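Local coordinates for putative general stress protein 26 (Jannaschia sp., PDB 2QEA) that is of unconfirmed function but, as a putative general stress protein of the pyridoxamine 5'-phosphate oxidase-like family, probably binds a flavin nucleotide and may act as an oxidoreductase, at residues R12-R17 against Q35-A40; G19-K24 against A65-S70; A43-T48 against V114-F119; D53-V58 against L84-D89. All blocks are in the same frame, centred on the assembly; numbering follows the deposited sequence. Where two conformers were deposited one is given.

Interaction 1: R12-R17 against Q35-A40; sequences RLEDVR and QTDDDA. With CA (calcium ion), chain D; CA (calcium ion), chain E.
The side chains of E14 and D38 cross at about a right angle, their carboxylate planes 43° apart, with a calcium ion at each pair of oxygens. E14 OE2 and D38 OD1 bind one ion, OE2 at 2.6 Å from it; E14 OE1 and D38 OD2 bind the other, the OE1 contact measuring 2.4 Å. Shared binding to the metals probably offsets the repulsion between the oxygens, E14 OE2 and D38 OD1 lying 3.0 Å apart, and keeps both groups ionised. The backbone N of D38 also donates to E14 OE2 (2.9 Å, N-H...O 170°), an almost straight bond arriving from above the carboxylate plane that fixes the glutamate tip on the loop. E14 CG is anti to its carbonyl carbon and its chain extended, whereas D38 CG sits in the crowded position between backbone N and carbonyl carbon, chi1 62°. Beside them, an Asx turn (D37 OD1 to D39 N) shapes the loop. Nearer the helix, T36 OG1 lies 3.6 Å from E14 CA, and one water joins T36 OG1 to L13 O while a second joins T36 N to E14 O. D11 completes the site of the second ion, which also binds a water hydrogen-bonded to D15 OD1. The contact ties the end of helix 2-13 to the loop between strands 30-32 and 44-49, with L13 and T36 packing on I44.

Interaction 2: G19-K24 against A65-S70; sequences GMLGIK and AQFVVS
An antiparallel pairing of neighbouring strands, largely buried, joins 19-23 to 63-71 within the main sheet of the domain. The short segments run 4.7 Å apart at 171°, and M20-V68 and G22-Q66 form the hydrogen-bonded pairs. The M20 N to V68 O bond is 2.8 Å long and nearly straight, lying in the carbonyl plane; G22 N to Q66 O is more bent, at 139°. Between them, in the non-hydrogen-bonded pair L21-F67, F67 CA approaches M20 O in a CA-H...O contact. The F67 ring, its CG anti to the backbone N (chi1 -176°), leans across toward the partner strand. L21 CB meets the ring edge at 3.9 Å from CD1, and CE1 comes within 3.6 Å of G19 CA, where a beta-carbon on G19 would collide with the ring. This is the antiparallel sheet of the pyridoxamine 5'-phosphate oxidase-like, FMN-binding split-barrel family, here also part of a dimer: selenomethionine M20 and V68, on the face away from F67, pack on V68 and M20 of the second subunit. M20 is bent at chi2 and chi3, so its selenium end turns away from V68 of its own chain. At the other end, A65 CB lies 3.2 Å from G22 O. K24 runs across Q66, bending at chi4 and placing CE 3.8 Å from A65 O; its NZ forms a salt bridge with D81, while Q66 NE2 is hydrogen-bonded to D79 OD1.

Interaction 3: A43-T48 against V114-F119; sequences AIWFIT and VCLLKF
Strands 44-48 and 114-119 run antiparallel, 4.7 Å apart at 158°, with hydrogen-bonded pairs I44-F119, F46-L117 and T48-C115. The inner bonds are short and straight, such as L117 N to F46 O at 2.8 Å and 177°, but C115 N to T48 O at the end of the ladder is weak. On the face carrying W45 and I47, the indole is the main platform. K118, fully extended with CG anti to its backbone N, lies alongside W45 and passes over one face of the six-membered ring: its CG is 4.0 Å from the centroid, 14° off the normal, a CH-pi contact offset toward the rim. L116 takes the ring edge instead, with CG 3.9 Å from W45 CE3. The lysine chain continues onto A43, its CE standing 3.7 Å from A43 CB. Within the antiparallel sheet of this FMN-binding-type fold, strand 114-129 lies between 44-49 and 76-87, and W45 also stacks on F96. The reverse face is buried and largely apolar. F46 presents its ring edge to F119, CE2 meeting F119 CB in the ring plane at 3.7 Å, and the two side chains lie side by side. I44 CD1 reaches the F119 ring obliquely. At the far end T48 CG2, held in the crowded position between backbone N and carbonyl carbon, packs 3.5 Å from L117 CD1, while T48 OG1 points elsewhere and is hydrogen-bonded to T52.

Interaction 4: D53-V58 against L84-D89; sequences DLAKGV and LERSTD
D53 opens the short helix 53-57, its carbonyl O accepting the N-H of G57; the axis of this helix crosses that of strand 84-87 at -84°, 8.4 Å at closest approach. L54 is the first residue to reach across: its CG is anti to the carbonyl carbon, and its CD2 meets L84 CD2 at 4.1 Å, the two leucines crossing at about a right angle. A55 follows with its backbone and methyl group. R86, its CG anti to the backbone N and its chain bent at chi2 (86°), brings NH1 3.1 Å from A55 O, with NH1 also 3.5 Å from A55 CB. The carbonyl lies near the guanidinium plane, at its edge, so the arginine tip comes up beside the last turn of the helix. V58, where the backbone departs from the helix, carries most of the packing. Its CG1, anti to the carbonyl carbon, points into L84, 3.9 Å from L84 CG and 3.6 Å from L84 O; CG2, in the crowded position between backbone N and carbonyl carbon, turns instead to the strand backbone, 4.0 Å from R86 N. A water bridges the two segments here, donating to V58 O and accepting from R86 N at 2.8 Å, which satisfies polar groups of both backbones. The arrangement is a helix laid across the sheet: L54 and V58 also pack on L117 of strand 114-129 and on I23 of strand 19-23, A55 and R86 touch C115, and L84 packs on L21.

How the interactions relate
Interactions 2, 3 and 4 share one antiparallel sheet, and interaction 1 packs against it and holds the calcium ions. Interactions 3 and 4 are closest, their centres 7 Å apart: K118 N lies 2.9 Å from E85 O, a probable hydrogen bond between strands 114-129 and 76-87. Interactions 2 and 3 meet through aromatic packing, F67 CE1 lying 3.4 Å from F46 CZ, and I23 packs against V58 of interaction 4. Interaction 1 joins this core through L13 CD2, 3.4 Å from I44 CD1, and V16 CG1, 3.8 Å from V69 CG1. It does not touch interaction 4, whose nearest atoms are about 9 Å away, and the W45 side chain lies about 13 Å from a bound calcium ion.

Interaction 1: R12-R17 against Q35-A40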
loop_
_atom_site.group_PDB
_atom_site.type_symbol
_atom_site.label_atom_id
_atom_site.label_comp_id
_atom_site.label_asym_id
_atom_site.label_seq_id
_atom_site.Cartn_x
_atom_site.Cartn_y
_atom_site.Cartn_z
ATOM N N ARG A 12 5.762 14.228 -1.844
ATOM C CA ARG A 12 5.406 13.395 -0.684
ATOM C C ARG A 12 6.035 12.001 -0.632
ATOM O O ARG A 12 6.177 11.454 0.468
ATOM C CB ARG A 12 3.891 13.285 -0.571
ATOM C CG ARG A 12 3.241 14.623 -0.340
ATOM C CD ARG A 12 1.776 14.461 -0.166
ATOM N NE ARG A 12 1.102 15.736 0.069
ATOM C CZ ARG A 12 -0.217 15.880 0.191
ATOM N NH1 ARG A 12 -1.034 14.827 0.151
ATOM N NH2 ARG A 12 -0.726 17.096 0.385
ATOM N N LEU A 13 6.415 11.441 -1.787
ATOM C CA LEU A 13 7.012 10.087 -1.861
ATOM C C LEU A 13 8.298 9.889 -1.035
ATOM O O LEU A 13 8.580 8.772 -0.601
ATOM C CB LEU A 13 7.242 9.663 -3.326
ATOM C CG LEU A 13 7.754 8.247 -3.634
ATOM C CD1 LEU A 13 6.866 7.186 -3.011
ATOM C CD2 LEU A 13 7.848 8.040 -5.133
ATOM N N GLU A 14 9.051 10.969 -0.816
ATOM C CA GLU A 14 10.277 10.957 0.010
ATOM C C GLU A 14 10.052 10.475 1.441
ATOM O O GLU A 14 10.844 9.687 1.964
ATOM C CB GLU A 14 10.855 12.359 0.123
ATOM C CG GLU A 14 11.397 12.925 -1.151
ATOM C CD GLU A 14 11.886 14.324 -0.949
ATOM O OE1 GLU A 14 11.105 15.176 -0.471
ATOM O OE2 GLU A 14 13.057 14.604 -1.279
ATOM N N ASP A 15 8.984 10.982 2.061
ATOM C CA ASP A 15 8.605 10.610 3.435
ATOM C C ASP A 15 7.867 9.259 3.560
ATOM O O ASP A 15 7.573 8.834 4.680
ATOM C CB ASP A 15 7.773 11.733 4.081
ATOM C CG ASP A 15 8.574 13.016 4.310
ATOM O OD1 ASP A 15 9.625 13.220 3.664
ATOM O OD2 ASP A 15 8.135 13.834 5.146
ATOM N N VAL A 16 7.575 8.593 2.435
ATOM C CA VAL A 16 6.911 7.282 2.427
ATOM C C VAL A 16 7.984 6.219 2.715
ATOM O O VAL A 16 8.884 6.007 1.899
ATOM C CB VAL A 16 6.198 7.005 1.076
ATOM C CG1 VAL A 16 5.500 5.662 1.092
ATOM C CG2 VAL A 16 5.184 8.111 0.770
ATOM N N ARG A 17 7.889 5.576 3.879
ATOM C CA ARG A 17 8.864 4.559 4.307
ATOM C C ARG A 17 8.766 3.234 3.551
ATOM O O ARG A 17 9.794 2.589 3.318
ATOM C CB ARG A 17 8.738 4.282 5.813
ATOM N N GLN A 35 13.470 4.875 -2.064
ATOM C CA GLN A 35 14.418 5.943 -1.766
ATOM C C GLN A 35 14.359 6.925 -2.928
ATOM O O GLN A 35 14.616 6.540 -4.070
ATOM C CB GLN A 35 15.832 5.382 -1.604
ATOM C CG GLN A 35 15.978 4.245 -0.581
ATOM C CD GLN A 35 15.609 4.652 0.842
ATOM O OE1 GLN A 35 15.999 5.716 1.322
ATOM N NE2 GLN A 35 14.872 3.787 1.529
ATOM N N THR A 36 13.968 8.169 -2.645
ATOM C CA THR A 36 13.863 9.224 -3.662
ATOM C C THR A 36 14.339 10.576 -3.133
ATOM O O THR A 36 14.580 10.745 -1.931
ATOM C CB THR A 36 12.405 9.384 -4.181
ATOM O OG1 THR A 36 11.546 9.817 -3.118
ATOM C CG2 THR A 36 11.870 8.077 -4.755
ATOM N N ASP A 37 14.498 11.513 -4.061
ATOM C CA ASP A 37 14.884 12.892 -3.765
ATOM C C ASP A 37 14.084 13.760 -4.737
ATOM O O ASP A 37 14.221 13.596 -5.951
ATOM C CB ASP A 37 16.398 13.069 -3.951
ATOM C CG ASP A 37 16.937 14.364 -3.337
ATOM O OD1 ASP A 37 16.201 15.369 -3.208
ATOM O OD2 ASP A 37 18.136 14.372 -2.987
ATOM N N ASP A 38 13.260 14.672 -4.206
ATOM C CA ASP A 38 12.416 15.553 -5.050
ATOM C C ASP A 38 13.189 16.642 -5.827
ATOM O O ASP A 38 12.591 17.344 -6.638
ATOM C CB ASP A 38 11.170 16.105 -4.310
ATOM C CG ASP A 38 11.495 16.976 -3.101
ATOM O OD1 ASP A 38 12.680 17.204 -2.767
ATOM O OD2 ASP A 38 10.523 17.414 -2.450
ATOM N N ASP A 39 14.489 16.800 -5.542
ATOM C CA ASP A 39 15.380 17.652 -6.346
ATOM C C ASP A 39 15.648 16.978 -7.703
ATOM O O ASP A 39 15.770 17.669 -8.713
ATOM C CB ASP A 39 16.715 17.920 -5.628
ATOM C CG ASP A 39 16.557 18.756 -4.357
ATOM O OD1 ASP A 39 15.413 18.991 -3.900
ATOM O OD2 ASP A 39 17.598 19.178 -3.809
ATOM N N ALA A 40 15.737 15.641 -7.705
ATOM C CA ALA A 40 15.947 14.820 -8.906
ATOM C C ALA A 40 14.814 13.779 -9.064
ATOM O O ALA A 40 15.029 12.584 -8.828
ATOM C CB ALA A 40 17.315 14.134 -8.834
HETATM CA CA CA D . 13.498 16.922 -0.101
HETATM CA CA CA E . 9.236 16.692 -0.266
HETATM O O HOH W 1 11.000 7.743 -1.275
HETATM O O HOH W 2 13.007 8.715 0.337
HETATM O O HOH W 3 9.381 15.944 2.311
#

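Interaction 2: G19-K24 against A65-S70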
loop_
_atom_site.group_PDB
_atom_site.type_symbol
_atom_site.label_atom_id
_atom_site.label_comp_id
_atom_site.label_asym_id
_atom_site.label_seq_id
_atom_site.Cartn_x
_atom_site.Cartn_y
_atom_site.Cartn_z
ATOM N N GLY A 19 6.521 0.642 0.420
ATOM C CA GLY A 19 5.722 0.493 -0.796
ATOM C C GLY A 19 5.728 -0.962 -1.234
ATOM O O GLY A 19 6.594 -1.731 -0.812
HETATM N N MSE A 20 4.767 -1.331 -2.079
HETATM C CA MSE A 20 4.595 -2.711 -2.547
HETATM C C MSE A 20 5.057 -2.808 -4.002
HETATM O O MSE A 20 4.378 -2.297 -4.899
HETATM C CB MSE A 20 3.133 -3.128 -2.384
HETATM C CG MSE A 20 2.625 -3.056 -0.946
HETATM SE SE MSE A 20 3.403 -4.396 0.217
HETATM C CE MSE A 20 2.589 -5.991 -0.563
ATOM N N LEU A 21 6.203 -3.463 -4.217
ATOM C CA LEU A 21 6.849 -3.578 -5.538
ATOM C C LEU A 21 6.753 -4.982 -6.131
ATOM O O LEU A 21 6.737 -5.974 -5.400
ATOM C CB LEU A 21 8.325 -3.191 -5.406
ATOM C CG LEU A 21 9.218 -3.103 -6.650
ATOM C CD1 LEU A 21 8.693 -2.083 -7.654
ATOM C CD2 LEU A 21 10.637 -2.754 -6.226
ATOM N N GLY A 22 6.723 -5.052 -7.462
ATOM C CA GLY A 22 6.648 -6.328 -8.172
ATOM C C GLY A 22 6.779 -6.225 -9.684
ATOM O O GLY A 22 6.482 -5.178 -10.268
ATOM N N ILE A 23 7.238 -7.318 -10.297
ATOM C CA ILE A 23 7.383 -7.442 -11.754
ATOM C C ILE A 23 6.059 -8.014 -12.255
ATOM O O ILE A 23 5.545 -8.966 -11.663
ATOM C CB ILE A 23 8.564 -8.377 -12.140
ATOM C CG1 ILE A 23 9.882 -7.843 -11.562
ATOM C CG2 ILE A 23 8.677 -8.514 -13.656
ATOM C CD1 ILE A 23 11.080 -8.722 -11.821
ATOM N N LYS A 24 5.514 -7.441 -13.333
ATOM C CA LYS A 24 4.212 -7.876 -13.882
ATOM C C LYS A 24 4.232 -9.319 -14.388
ATOM O O LYS A 24 5.140 -9.705 -15.128
ATOM C CB LYS A 24 3.724 -6.937 -14.990
ATOM C CG LYS A 24 3.328 -5.565 -14.487
ATOM C CD LYS A 24 2.718 -4.725 -15.598
ATOM C CE LYS A 24 2.218 -3.385 -15.084
ATOM N NZ LYS A 24 1.098 -3.534 -14.098
ATOM N N ALA A 65 6.856 -3.371 -14.554
ATOM C CA ALA A 65 6.644 -3.532 -13.117
ATOM C C ALA A 65 5.536 -2.650 -12.563
ATOM O O ALA A 65 5.095 -1.693 -13.211
ATOM C CB ALA A 65 7.944 -3.249 -12.384
ATOM N N GLN A 66 5.110 -2.997 -11.350
ATOM C CA GLN A 66 4.075 -2.283 -10.611
ATOM C C GLN A 66 4.632 -1.858 -9.254
ATOM O O GLN A 66 5.383 -2.613 -8.631
ATOM C CB GLN A 66 2.856 -3.182 -10.399
ATOM C CG GLN A 66 1.652 -2.483 -9.754
ATOM C CD GLN A 66 0.467 -3.402 -9.521
ATOM O OE1 GLN A 66 0.542 -4.617 -9.717
ATOM N NE2 GLN A 66 -0.641 -2.820 -9.088
ATOM N N PHE A 67 4.260 -0.655 -8.817
ATOM C CA PHE A 67 4.630 -0.135 -7.500
ATOM C C PHE A 67 3.407 0.547 -6.894
ATOM O O PHE A 67 2.941 1.558 -7.419
ATOM C CB PHE A 67 5.820 0.819 -7.585
ATOM C CG PHE A 67 6.305 1.300 -6.243
ATOM C CD1 PHE A 67 6.795 0.386 -5.300
ATOM C CD2 PHE A 67 6.299 2.664 -5.921
ATOM C CE1 PHE A 67 7.249 0.820 -4.044
ATOM C CE2 PHE A 67 6.761 3.112 -4.672
ATOM C CZ PHE A 67 7.241 2.189 -3.736
ATOM N N VAL A 68 2.897 -0.026 -5.802
ATOM C CA VAL A 68 1.705 0.463 -5.118
ATOM C C VAL A 68 2.117 1.154 -3.818
ATOM O O VAL A 68 2.931 0.613 -3.063
ATOM C CB VAL A 68 0.721 -0.693 -4.837
ATOM C CG1 VAL A 68 -0.519 -0.199 -4.109
ATOM C CG2 VAL A 68 0.322 -1.374 -6.139
ATOM N N VAL A 69 1.556 2.343 -3.579
ATOM C CA VAL A 69 1.803 3.144 -2.372
ATOM C C VAL A 69 0.466 3.428 -1.675
ATOM O O VAL A 69 -0.550 3.655 -2.340
ATOM C CB VAL A 69 2.508 4.488 -2.719
ATOM C CG1 VAL A 69 2.732 5.347 -1.464
ATOM C CG2 VAL A 69 3.830 4.233 -3.415
ATOM N N SER A 70 0.479 3.378 -0.341
ATOM C CA SER A 70 -0.686 3.692 0.499
ATOM C C SER A 70 -0.147 4.157 1.853
ATOM O O SER A 70 0.257 3.330 2.667
ATOM C CB SER A 70 -1.603 2.474 0.644
ATOM O OG SER A 70 -2.737 2.769 1.450
#

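Interaction 3: A43-T48 against V114-F119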
loop_
_atom_site.group_PDB
_atom_site.type_symbol
_atom_site.label_atom_id
_atom_site.label_comp_id
_atom_site.label_asym_id
_atom_site.label_seq_id
_atom_site.Cartn_x
_atom_site.Cartn_y
_atom_site.Cartn_z
ATOM N N ALA A 43 12.650 8.762 -11.042
ATOM C CA ALA A 43 12.871 7.353 -10.683
ATOM C C ALA A 43 12.755 7.097 -9.172
ATOM O O ALA A 43 13.062 7.978 -8.360
ATOM C CB ALA A 43 14.237 6.907 -11.180
ATOM N N ILE A 44 12.306 5.886 -8.823
ATOM C CA ILE A 44 12.177 5.417 -7.435
ATOM C C ILE A 44 13.235 4.322 -7.270
ATOM O O ILE A 44 13.226 3.339 -8.017
ATOM C CB ILE A 44 10.771 4.858 -7.122
ATOM C CG1 ILE A 44 9.680 5.891 -7.456
ATOM C CG2 ILE A 44 10.686 4.455 -5.648
ATOM C CD1 ILE A 44 8.253 5.401 -7.219
ATOM N N TRP A 45 14.122 4.493 -6.285
ATOM C CA TRP A 45 15.265 3.594 -6.062
ATOM C C TRP A 45 15.054 2.627 -4.893
ATOM O O TRP A 45 14.451 3.004 -3.882
ATOM C CB TRP A 45 16.530 4.423 -5.828
ATOM C CG TRP A 45 16.802 5.411 -6.930
ATOM C CD1 TRP A 45 16.271 6.666 -7.064
ATOM C CD2 TRP A 45 17.658 5.219 -8.056
ATOM N NE1 TRP A 45 16.756 7.271 -8.197
ATOM C CE2 TRP A 45 17.609 6.406 -8.829
ATOM C CE3 TRP A 45 18.470 4.161 -8.488
ATOM C CZ2 TRP A 45 18.345 6.566 -10.014
ATOM C CZ3 TRP A 45 19.201 4.316 -9.666
ATOM C CH2 TRP A 45 19.134 5.513 -10.418
ATOM N N PHE A 46 15.549 1.392 -5.049
ATOM C CA PHE A 46 15.459 0.335 -4.024
ATOM C C PHE A 46 16.789 -0.411 -3.884
ATOM O O PHE A 46 17.424 -0.727 -4.891
ATOM C CB PHE A 46 14.377 -0.695 -4.377
ATOM C CG PHE A 46 13.024 -0.101 -4.646
ATOM C CD1 PHE A 46 12.104 0.083 -3.609
ATOM C CD2 PHE A 46 12.660 0.264 -5.948
ATOM C CE1 PHE A 46 10.835 0.636 -3.863
ATOM C CE2 PHE A 46 11.404 0.815 -6.216
ATOM C CZ PHE A 46 10.487 1.004 -5.175
ATOM N N ILE A 47 17.195 -0.684 -2.640
ATOM C CA ILE A 47 18.402 -1.456 -2.323
ATOM C C ILE A 47 17.907 -2.842 -1.892
ATOM O O ILE A 47 17.152 -2.947 -0.920
ATOM C CB ILE A 47 19.232 -0.800 -1.191
ATOM C CG1 ILE A 47 19.691 0.605 -1.605
ATOM C CG2 ILE A 47 20.450 -1.658 -0.847
ATOM C CD1 ILE A 47 20.478 1.345 -0.536
ATOM N N THR A 48 18.320 -3.883 -2.621
ATOM C CA THR A 48 17.918 -5.274 -2.349
ATOM C C THR A 48 19.082 -6.264 -2.530
ATOM O O THR A 48 20.183 -5.874 -2.925
ATOM C CB THR A 48 16.722 -5.675 -3.251
ATOM O OG1 THR A 48 16.233 -6.972 -2.878
ATOM C CG2 THR A 48 17.115 -5.668 -4.732
ATOM N N VAL A 114 24.784 -6.815 -2.601
ATOM C CA VAL A 114 24.039 -5.559 -2.841
ATOM C C VAL A 114 23.622 -5.412 -4.312
ATOM O O VAL A 114 24.398 -5.726 -5.213
ATOM C CB VAL A 114 24.830 -4.301 -2.359
ATOM C CG1 VAL A 114 24.175 -2.995 -2.818
ATOM C CG2 VAL A 114 24.932 -4.306 -0.857
ATOM N N CYS A 115 22.385 -4.946 -4.515
ATOM C CA CYS A 115 21.781 -4.756 -5.834
ATOM C C CYS A 115 20.860 -3.527 -5.830
ATOM O O CYS A 115 19.838 -3.529 -5.137
ATOM C CB CYS A 115 20.983 -6.011 -6.202
ATOM S SG CYS A 115 20.030 -5.905 -7.716
ATOM N N LEU A 116 21.229 -2.493 -6.590
ATOM C CA LEU A 116 20.435 -1.262 -6.707
ATOM C C LEU A 116 19.411 -1.442 -7.831
ATOM O O LEU A 116 19.794 -1.737 -8.967
ATOM C CB LEU A 116 21.341 -0.057 -7.007
ATOM C CG LEU A 116 20.723 1.346 -7.124
ATOM C CD1 LEU A 116 20.041 1.771 -5.829
ATOM C CD2 LEU A 116 21.788 2.362 -7.512
ATOM N N LEU A 117 18.124 -1.280 -7.500
ATOM C CA LEU A 117 17.017 -1.365 -8.462
ATOM C C LEU A 117 16.443 0.036 -8.714
ATOM O O LEU A 117 16.322 0.831 -7.777
ATOM C CB LEU A 117 15.915 -2.301 -7.959
ATOM C CG LEU A 117 16.248 -3.783 -7.757
ATOM C CD1 LEU A 117 15.018 -4.516 -7.253
ATOM C CD2 LEU A 117 16.765 -4.439 -9.037
ATOM N N LYS A 118 16.100 0.317 -9.976
ATOM C CA LYS A 118 15.554 1.605 -10.417
ATOM C C LYS A 118 14.178 1.372 -11.046
ATOM O O LYS A 118 14.071 0.654 -12.047
ATOM C CB LYS A 118 16.500 2.241 -11.447
ATOM C CG LYS A 118 16.094 3.632 -11.962
ATOM C CD LYS A 118 17.055 4.130 -13.039
ATOM C CE LYS A 118 16.674 5.522 -13.530
ATOM N NZ LYS A 118 17.612 6.046 -14.559
ATOM N N PHE A 119 13.143 1.972 -10.450
ATOM C CA PHE A 119 11.768 1.899 -10.951
ATOM C C PHE A 119 11.414 3.257 -11.555
ATOM O O PHE A 119 11.375 4.257 -10.835
ATOM C CB PHE A 119 10.784 1.549 -9.830
ATOM C CG PHE A 119 9.351 1.469 -10.287
ATOM C CD1 PHE A 119 8.856 0.296 -10.857
ATOM C CD2 PHE A 119 8.497 2.576 -10.170
ATOM C CE1 PHE A 119 7.527 0.222 -11.300
ATOM C CE2 PHE A 119 7.168 2.514 -10.609
ATOM C CZ PHE A 119 6.679 1.333 -11.174
#

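Interaction 4: D53-V58 against L84-D89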
loop_
_atom_site.group_PDB
_atom_site.type_symbol
_atom_site.label_atom_id
_atom_site.label_comp_id
_atom_site.label_asym_id
_atom_site.label_seq_id
_atom_site.Cartn_x
_atom_site.Cartn_y
_atom_site.Cartn_z
ATOM N N ASP A 53 14.000 -12.551 -5.748
ATOM C CA ASP A 53 13.256 -12.749 -7.004
ATOM C C ASP A 53 13.230 -11.497 -7.887
ATOM O O ASP A 53 13.331 -11.616 -9.113
ATOM C CB ASP A 53 11.823 -13.245 -6.737
ATOM C CG ASP A 53 11.778 -14.612 -6.046
ATOM O OD1 ASP A 53 12.840 -15.200 -5.744
ATOM O OD2 ASP A 53 10.658 -15.102 -5.798
ATOM N N LEU A 54 13.097 -10.318 -7.268
ATOM C CA LEU A 54 13.129 -9.035 -8.001
ATOM C C LEU A 54 14.486 -8.787 -8.680
ATOM O O LEU A 54 14.522 -8.296 -9.811
ATOM C CB LEU A 54 12.784 -7.845 -7.087
ATOM C CG LEU A 54 11.355 -7.746 -6.551
ATOM C CD1 LEU A 54 11.257 -6.617 -5.533
ATOM C CD2 LEU A 54 10.345 -7.548 -7.680
ATOM N N ALA A 55 15.579 -9.127 -7.987
ATOM C CA ALA A 55 16.942 -8.987 -8.527
ATOM C C ALA A 55 17.162 -9.937 -9.706
ATOM O O ALA A 55 17.596 -9.506 -10.779
ATOM C CB ALA A 55 17.988 -9.240 -7.445
ATOM N N LYS A 56 16.848 -11.217 -9.498
ATOM C CA LYS A 56 16.960 -12.242 -10.554
ATOM C C LYS A 56 16.011 -11.982 -11.735
ATOM O O LYS A 56 16.363 -12.275 -12.875
ATOM C CB LYS A 56 16.732 -13.656 -9.994
ATOM C CG LYS A 56 17.814 -14.120 -9.012
ATOM C CD LYS A 56 17.639 -15.574 -8.558
ATOM C CE LYS A 56 16.356 -15.806 -7.759
ATOM N NZ LYS A 56 16.298 -17.185 -7.191
ATOM N N GLY A 57 14.826 -11.434 -11.451
ATOM C CA GLY A 57 13.834 -11.096 -12.479
ATOM C C GLY A 57 14.262 -10.011 -13.458
ATOM O O GLY A 57 13.846 -10.036 -14.618
ATOM N N VAL A 58 15.083 -9.065 -12.987
ATOM C CA VAL A 58 15.614 -7.956 -13.804
ATOM C C VAL A 58 17.110 -8.113 -14.164
ATOM O O VAL A 58 17.726 -7.153 -14.642
ATOM C CB VAL A 58 15.375 -6.575 -13.108
ATOM C CG1 VAL A 58 13.893 -6.379 -12.808
ATOM C CG2 VAL A 58 16.211 -6.426 -11.831
ATOM N N LEU A 84 11.091 -1.725 -14.082
ATOM C CA LEU A 84 12.087 -2.043 -13.045
ATOM C C LEU A 84 13.340 -2.581 -13.744
ATOM O O LEU A 84 13.235 -3.345 -14.708
ATOM C CB LEU A 84 11.543 -3.083 -12.060
ATOM C CG LEU A 84 12.370 -3.385 -10.804
ATOM C CD1 LEU A 84 12.467 -2.160 -9.902
ATOM C CD2 LEU A 84 11.764 -4.552 -10.036
ATOM N N GLU A 85 14.515 -2.185 -13.248
ATOM C CA GLU A 85 15.799 -2.609 -13.822
ATOM C C GLU A 85 16.969 -2.492 -12.848
ATOM O O GLU A 85 16.867 -1.801 -11.831
ATOM C CB GLU A 85 16.119 -1.762 -15.066
ATOM C CG GLU A 85 16.216 -0.250 -14.810
ATOM C CD GLU A 85 16.480 0.555 -16.071
ATOM O OE1 GLU A 85 17.426 0.219 -16.816
ATOM O OE2 GLU A 85 15.759 1.549 -16.299
ATOM N N ARG A 86 18.068 -3.172 -13.194
ATOM C CA ARG A 86 19.333 -3.134 -12.455
ATOM C C ARG A 86 19.967 -1.759 -12.715
ATOM O O ARG A 86 19.827 -1.231 -13.822
ATOM C CB ARG A 86 20.291 -4.212 -13.007
ATOM C CG ARG A 86 21.325 -4.784 -12.038
ATOM C CD ARG A 86 20.748 -5.951 -11.236
ATOM N NE ARG A 86 21.788 -6.822 -10.681
ATOM C CZ ARG A 86 21.579 -8.003 -10.084
ATOM N NH1 ARG A 86 20.347 -8.498 -9.920
ATOM N NH2 ARG A 86 22.621 -8.705 -9.641
ATOM N N SER A 87 20.688 -1.220 -11.735
ATOM C CA SER A 87 21.413 0.040 -11.899
ATOM C C SER A 87 22.820 -0.126 -11.333
ATOM O O SER A 87 22.978 -0.613 -10.210
ATOM C CB SER A 87 20.700 1.190 -11.200
ATOM O OG SER A 87 21.365 2.412 -11.473
ATOM N N THR A 88 23.823 0.261 -12.128
ATOM C CA THR A 88 25.236 0.257 -11.725
ATOM C C THR A 88 25.708 1.711 -11.494
ATOM O O THR A 88 26.887 2.024 -11.680
ATOM C CB THR A 88 26.108 -0.450 -12.795
ATOM O OG1 THR A 88 26.035 0.273 -14.031
ATOM C CG2 THR A 88 25.637 -1.885 -13.016
ATOM N N ASP A 89 24.785 2.577 -11.060
ATOM C CA ASP A 89 25.040 3.996 -10.830
ATOM C C ASP A 89 25.554 4.138 -9.395
ATOM O O ASP A 89 24.773 4.063 -8.440
ATOM C CB ASP A 89 23.740 4.801 -11.068
ATOM C CG ASP A 89 23.928 6.324 -10.983
ATOM O OD1 ASP A 89 25.071 6.827 -10.898
ATOM O OD2 ASP A 89 22.897 7.030 -11.018
HETATM O O HOH W 4 17.736 -4.616 -15.605
#